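Local coordinates for protein putative TIM-barrel metal-dependent hydrolase (Mycobacterium avium subsp. paratuberculosis S397, PDB 4DZI) that is a putative metal-dependent hydrolase of the amidohydrolase family, probably acting through a two-metal site that holds cadmium in this crystal, at residues T24-K29 with F146-D151; K32-Q37 with D135-M140. All coordinates share one frame; numbering follows the deposited sequence.

Interaction 1. Residues T24-K29 with F146-D151; sequences TRHLDK and FNLWLD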
loop_
_atom_site.group_PDB
_atom_site.type_symbol
_atom_site.label_atom_id
_atom_site.label_comp_id
_atom_site.label_asym_id
_atom_site.label_seq_id
_atom_site.Cartn_x
_atom_site.Cartn_y
_atom_site.Cartn_z
ATOM N N THR C 24 19.831 -27.754 1.274
ATOM C CA THR C 24 21.229 -28.167 1.140
ATOM C C THR C 24 21.424 -29.615 0.654
ATOM O O THR C 24 22.438 -29.922 0.047
ATOM C CB THR C 24 21.990 -27.980 2.477
ATOM O OG1 THR C 24 21.419 -28.821 3.497
ATOM C CG2 THR C 24 21.921 -26.491 2.958
ATOM N N ARG C 25 20.461 -30.484 0.954
ATOM C CA ARG C 25 20.569 -31.920 0.663
ATOM C C ARG C 25 20.967 -32.169 -0.775
ATOM O O ARG C 25 21.811 -33.038 -1.056
ATOM C CB ARG C 25 19.249 -32.644 0.977
ATOM C CG ARG C 25 19.346 -34.162 0.786
ATOM C CD ARG C 25 18.005 -34.856 1.029
ATOM N NE ARG C 25 17.465 -34.540 2.346
ATOM C CZ ARG C 25 16.274 -34.947 2.784
ATOM N NH1 ARG C 25 15.498 -35.728 2.009
ATOM N NH2 ARG C 25 15.867 -34.596 3.989
ATOM N N HIS C 26 20.366 -31.419 -1.698
ATOM C CA HIS C 26 20.671 -31.578 -3.122
ATOM C C HIS C 26 21.242 -30.334 -3.768
ATOM O O HIS C 26 21.101 -30.129 -4.973
ATOM C CB HIS C 26 19.436 -32.055 -3.882
ATOM C CG HIS C 26 18.876 -33.346 -3.350
ATOM N ND1 HIS C 26 19.514 -34.546 -3.512
ATOM C CD2 HIS C 26 17.736 -33.606 -2.605
ATOM C CE1 HIS C 26 18.799 -35.518 -2.911
ATOM N NE2 HIS C 26 17.710 -34.949 -2.352
ATOM N N LEU C 27 21.905 -29.498 -2.968
ATOM C CA LEU C 27 22.500 -28.270 -3.476
ATOM C C LEU C 27 23.856 -28.507 -4.123
ATOM O O LEU C 27 24.703 -29.180 -3.539
ATOM C CB LEU C 27 22.647 -27.259 -2.347
ATOM C CG LEU C 27 23.169 -25.861 -2.654
ATOM C CD1 LEU C 27 22.141 -25.098 -3.476
ATOM C CD2 LEU C 27 23.489 -25.142 -1.349
ATOM N N ASP C 28 24.047 -27.916 -5.297
ATOM C CA ASP C 28 25.352 -27.933 -5.980
ATOM C C ASP C 28 26.432 -27.368 -5.029
ATOM O O ASP C 28 26.270 -26.289 -4.477
ATOM C CB ASP C 28 25.249 -27.111 -7.268
ATOM C CG ASP C 28 26.560 -27.052 -8.038
ATOM O OD1 ASP C 28 27.632 -27.323 -7.450
ATOM O OD2 ASP C 28 26.513 -26.723 -9.241
ATOM N N LYS C 29 27.525 -28.096 -4.805
ATOM C CA LYS C 29 28.517 -27.647 -3.822
ATOM C C LYS C 29 29.108 -26.277 -4.144
ATOM O O LYS C 29 29.660 -25.631 -3.270
ATOM C CB LYS C 29 29.628 -28.674 -3.634
ATOM C CG LYS C 29 29.938 -29.486 -4.876
ATOM C CD LYS C 29 31.269 -29.104 -5.500
ATOM C CE LYS C 29 31.763 -30.226 -6.398
ATOM N NZ LYS C 29 33.236 -30.170 -6.585
ATOM N N PHE C 146 15.852 -27.213 -3.413
ATOM C CA PHE C 146 14.650 -27.301 -2.640
ATOM C C PHE C 146 13.581 -28.183 -3.310
ATOM O O PHE C 146 12.925 -28.998 -2.645
ATOM C CB PHE C 146 14.068 -25.882 -2.414
ATOM C CG PHE C 146 12.703 -25.897 -1.748
ATOM C CD1 PHE C 146 12.603 -26.063 -0.381
ATOM C CD2 PHE C 146 11.534 -25.791 -2.499
ATOM C CE1 PHE C 146 11.359 -26.075 0.244
ATOM C CE2 PHE C 146 10.279 -25.854 -1.886
ATOM C CZ PHE C 146 10.211 -25.993 -0.502
ATOM N N ASN C 147 13.385 -27.982 -4.607
ATOM C CA ASN C 147 12.373 -28.716 -5.346
ATOM C C ASN C 147 12.734 -30.207 -5.381
ATOM O O ASN C 147 11.847 -31.043 -5.295
ATOM C CB ASN C 147 12.274 -28.158 -6.757
ATOM C CG ASN C 147 11.587 -26.806 -6.804
ATOM O OD1 ASN C 147 10.952 -26.388 -5.841
ATOM N ND2 ASN C 147 11.681 -26.141 -7.953
ATOM N N LEU C 148 14.027 -30.525 -5.498
ATOM C CA LEU C 148 14.469 -31.930 -5.433
ATOM C C LEU C 148 14.144 -32.508 -4.055
ATOM O O LEU C 148 13.625 -33.617 -3.944
ATOM C CB LEU C 148 15.977 -32.034 -5.718
ATOM C CG LEU C 148 16.443 -31.792 -7.171
ATOM C CD1 LEU C 148 17.957 -31.664 -7.294
ATOM C CD2 LEU C 148 15.939 -32.931 -8.042
ATOM N N TRP C 149 14.469 -31.760 -2.989
ATOM C CA TRP C 149 14.137 -32.186 -1.659
ATOM C C TRP C 149 12.637 -32.416 -1.508
ATOM O O TRP C 149 12.175 -33.379 -0.889
ATOM C CB TRP C 149 14.638 -31.159 -0.602
ATOM C CG TRP C 149 13.911 -31.455 0.678
ATOM C CD1 TRP C 149 14.185 -32.481 1.574
ATOM C CD2 TRP C 149 12.643 -30.861 1.139
ATOM N NE1 TRP C 149 13.250 -32.532 2.550
ATOM C CE2 TRP C 149 12.294 -31.546 2.356
ATOM C CE3 TRP C 149 11.820 -29.804 0.685
ATOM C CZ2 TRP C 149 11.148 -31.242 3.080
ATOM C CZ3 TRP C 149 10.670 -29.488 1.438
ATOM C CH2 TRP C 149 10.337 -30.206 2.610
ATOM N N LEU C 150 11.852 -31.497 -2.080
ATOM C CA LEU C 150 10.391 -31.539 -1.892
ATOM C C LEU C 150 9.797 -32.777 -2.563
ATOM O O LEU C 150 8.932 -33.453 -1.999
ATOM C CB LEU C 150 9.759 -30.282 -2.488
ATOM C CG LEU C 150 8.241 -30.173 -2.392
ATOM C CD1 LEU C 150 7.723 -30.073 -0.962
ATOM C CD2 LEU C 150 7.836 -28.920 -3.199
ATOM N N ASP C 151 10.289 -33.067 -3.751
ATOM C CA ASP C 151 9.759 -34.209 -4.507
ATOM C C ASP C 151 10.180 -35.505 -3.809
ATOM O O ASP C 151 9.486 -36.518 -3.866
ATOM C CB ASP C 151 10.297 -34.178 -5.930
ATOM C CG ASP C 151 9.483 -35.089 -6.900
ATOM O OD1 ASP C 151 8.273 -35.313 -6.671
ATOM O OD2 ASP C 151 10.068 -35.528 -7.907
#
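Arg25 lays one face of its guanidinium against the rim of the Trp149 indole. CD1 of Trp149 stands over the centre of the guanidinium, 3.5 Å from Arg25 CZ, and the two planes are 85° apart. Arg25 CZ in turn lies near the plane of the indole, so the cation meets a ring edge and not the pi face. The arginine chain runs out straight from a CG opposite the backbone N (chi1 -176°) and bends at chi3 (-55°), which turns the guanidinium face to Trp149 CD1. Its nitrogens serve other partners: NE forms a salt bridge with Asp21, and NH1 forms salt bridges with Glu152 and Asp153 at the carboxyl end of helix 136-153. Residues 24-27 form a type I beta turn, closed by the bond from Leu27 N to Thr24 O (3.1 Å), within the loop that leads from strand 9-15 of this TIM-barrel hydrolase to strand 36-40; the turn rests on that helix. Beside the arginine, His26 CB packs on Leu148 CD1 at 3.7 Å. The imidazole slants toward the helix backbone, His26 CD2 3.8 Å from Trp149 N. Arg25 CG lies over one imidazole face, and His26 NE2 is hydrogen-bonded to Glu152.

Interaction 2. Residues K32-Q37 with D135-M140; sequences KRRGVQ and DIEATM
A capped helix start anchors this contact: Asp135 is the N-cap of helix 136-153, and Arg34, in the loop just before strand 36-40, binds the capping carboxylate. The guanidinium approaches side-on, with Arg34 NE giving a 2.8 Å bond to Asp135 OD2 and Arg34 NH2 a 2.9 Å bond to Asp135 OD1. Both oxygens use their syn lone pairs, and the two flat groups are only 21° from coplanar. The bond from Arg34 NH2 to Asp135 OD1 is practically straight, at 179°. A bend at chi3 (70°) swings the guanidinium into this paired position. Arg34 NH2 also reaches Glu137 OE1, at 3.2 Å and on the anti lone pair, which completes a salt-bridge network. Asp135 OD1 takes a second donor from a different direction, Ala138 N at 3.0 Å, well above the carboxylate plane. A water donates to both Arg34 O and Asp135 OD2, tying the loop backbone to the cap, while Ala138 CB packs 3.8 Å from Arg34 O. The guanidinium and the helix amino end would both be expected to favour ionised Asp135, partly opposed by Glu137, which shares the arginine's charge; the two-point grip restrains rotation of the Asp135 carboxylate.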
loop_
_atom_site.group_PDB
_atom_site.type_symbol
_atom_site.label_atom_id
_atom_site.label_comp_id
_atom_site.label_asym_id
_atom_site.label_seq_id
_atom_site.Cartn_x
_atom_site.Cartn_y
_atom_site.Cartn_z
ATOM N N LYS C 32 27.575 -23.841 -1.688
ATOM C CA LYS C 32 27.489 -24.315 -0.322
ATOM C C LYS C 32 27.511 -23.139 0.665
ATOM O O LYS C 32 26.929 -23.220 1.731
ATOM C CB LYS C 32 28.640 -25.297 -0.052
ATOM C CG LYS C 32 28.728 -25.879 1.340
ATOM C CD LYS C 32 30.079 -26.598 1.454
ATOM C CE LYS C 32 30.083 -27.711 2.489
ATOM N NZ LYS C 32 29.622 -27.233 3.818
ATOM N N ARG C 33 28.181 -22.052 0.301
ATOM C CA ARG C 33 28.213 -20.871 1.162
ATOM C C ARG C 33 27.284 -19.802 0.613
ATOM O O ARG C 33 26.675 -19.037 1.374
ATOM C CB ARG C 33 29.638 -20.305 1.267
ATOM C CG ARG C 33 30.682 -21.353 1.664
ATOM C CD ARG C 33 30.299 -22.148 2.908
ATOM N NE ARG C 33 31.397 -23.108 3.148
ATOM C CZ ARG C 33 31.483 -23.962 4.166
ATOM N NH1 ARG C 33 30.552 -24.020 5.121
ATOM N NH2 ARG C 33 32.539 -24.763 4.230
ATOM N N ARG C 34 27.177 -19.731 -0.707
ATOM C CA ARG C 34 26.312 -18.743 -1.322
ATOM C C ARG C 34 24.825 -18.930 -1.011
ATOM O O ARG C 34 24.059 -17.958 -1.003
ATOM C CB ARG C 34 26.530 -18.645 -2.821
ATOM C CG ARG C 34 27.820 -17.902 -3.158
ATOM C CD ARG C 34 28.259 -18.182 -4.587
ATOM N NE ARG C 34 27.379 -17.558 -5.554
ATOM C CZ ARG C 34 27.610 -17.549 -6.866
ATOM N NH1 ARG C 34 28.706 -18.123 -7.359
ATOM N NH2 ARG C 34 26.756 -16.975 -7.689
ATOM N N GLY C 35 24.435 -20.186 -0.790
ATOM C CA GLY C 35 23.042 -20.544 -0.500
ATOM C C GLY C 35 22.756 -20.550 0.987
ATOM O O GLY C 35 23.310 -19.766 1.746
ATOM N N VAL C 36 21.934 -21.496 1.412
ATOM C CA VAL C 36 21.580 -21.669 2.779
ATOM C C VAL C 36 22.579 -22.553 3.529
ATOM O O VAL C 36 22.933 -23.641 3.044
ATOM C CB VAL C 36 20.192 -22.349 2.878
ATOM C CG1 VAL C 36 19.835 -22.593 4.337
ATOM C CG2 VAL C 36 19.142 -21.520 2.155
ATOM N N GLN C 37 23.024 -22.083 4.699
ATOM C CA GLN C 37 23.770 -22.909 5.670
ATOM C C GLN C 37 23.089 -22.823 7.002
ATOM O O GLN C 37 22.555 -21.769 7.373
ATOM C CB GLN C 37 25.190 -22.390 5.915
ATOM C CG GLN C 37 26.067 -22.205 4.714
ATOM C CD GLN C 37 27.438 -21.690 5.166
ATOM O OE1 GLN C 37 28.244 -22.452 5.718
ATOM N NE2 GLN C 37 27.685 -20.405 4.971
ATOM N N ASP C 135 21.813 -12.559 -5.453
ATOM C CA ASP C 135 22.668 -13.615 -6.012
ATOM C C ASP C 135 21.756 -14.482 -6.859
ATOM O O ASP C 135 21.210 -15.479 -6.379
ATOM C CB ASP C 135 23.355 -14.414 -4.908
ATOM C CG ASP C 135 24.412 -15.396 -5.451
ATOM O OD1 ASP C 135 24.329 -15.718 -6.663
ATOM O OD2 ASP C 135 25.302 -15.837 -4.678
ATOM N N ILE C 136 21.606 -14.100 -8.123
ATOM C CA ILE C 136 20.702 -14.785 -9.048
ATOM C C ILE C 136 21.085 -16.263 -9.263
ATOM O O ILE C 136 20.236 -17.164 -9.241
ATOM C CB ILE C 136 20.684 -14.074 -10.409
ATOM C CG1 ILE C 136 20.344 -12.589 -10.246
ATOM C CG2 ILE C 136 19.738 -14.767 -11.388
ATOM C CD1 ILE C 136 18.929 -12.340 -9.810
ATOM N N GLU C 137 22.368 -16.537 -9.433
ATOM C CA GLU C 137 22.779 -17.941 -9.603
ATOM C C GLU C 137 22.487 -18.771 -8.351
ATOM O O GLU C 137 22.060 -19.922 -8.460
ATOM C CB GLU C 137 24.274 -18.042 -9.950
ATOM C CG GLU C 137 24.597 -17.548 -11.348
ATOM C CD GLU C 137 26.062 -17.718 -11.717
ATOM O OE1 GLU C 137 26.937 -17.587 -10.830
ATOM O OE2 GLU C 137 26.338 -17.974 -12.906
ATOM N N ALA C 138 22.748 -18.223 -7.162
ATOM C CA ALA C 138 22.473 -18.971 -5.921
ATOM C C ALA C 138 20.954 -19.166 -5.755
ATOM O O ALA C 138 20.509 -20.185 -5.239
ATOM C CB ALA C 138 23.052 -18.255 -4.699
ATOM N N THR C 139 20.176 -18.166 -6.165
ATOM C CA THR C 139 18.701 -18.283 -6.151
ATOM C C THR C 139 18.235 -19.488 -6.958
ATOM O O THR C 139 17.506 -20.343 -6.445
ATOM C CB THR C 139 18.009 -17.018 -6.720
ATOM O OG1 THR C 139 18.196 -15.928 -5.814
ATOM C CG2 THR C 139 16.501 -17.245 -6.874
ATOM N N MET C 140 18.671 -19.563 -8.210
ATOM C CA MET C 140 18.208 -20.634 -9.093
ATOM C C MET C 140 18.680 -21.999 -8.614
ATOM O O MET C 140 17.912 -22.975 -8.667
ATOM C CB MET C 140 18.669 -20.394 -10.553
ATOM C CG MET C 140 18.223 -19.070 -11.149
ATOM S SD MET C 140 16.460 -18.678 -11.026
ATOM C CE MET C 140 15.768 -19.692 -12.311
HETATM O O HOH W 1 24.805 -15.461 -1.977
#

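In the fold
Both contacts fasten the chain between strand 9-15 and strand 36-40 to helix 136-153: interaction 2 at the amino end of the helix, interaction 1 at its carboxyl-terminal part. Their centres lie about 12 Å apart, and Thr24 CG2 of the loop touches Val36 O at the start of strand 36-40. They lie about 20 and 21 Å from the centre of the chain and are only partly buried, so both belong to the outer part of the fold. Each employs an arginine, but in different ways. In 24-29 with 146-151 the guanidinium presents a face to a buried tryptophan and finds its carboxylates outside the two segments; in 32-37 with 135-140 it pairs edge-on with acids of the facing segment itself.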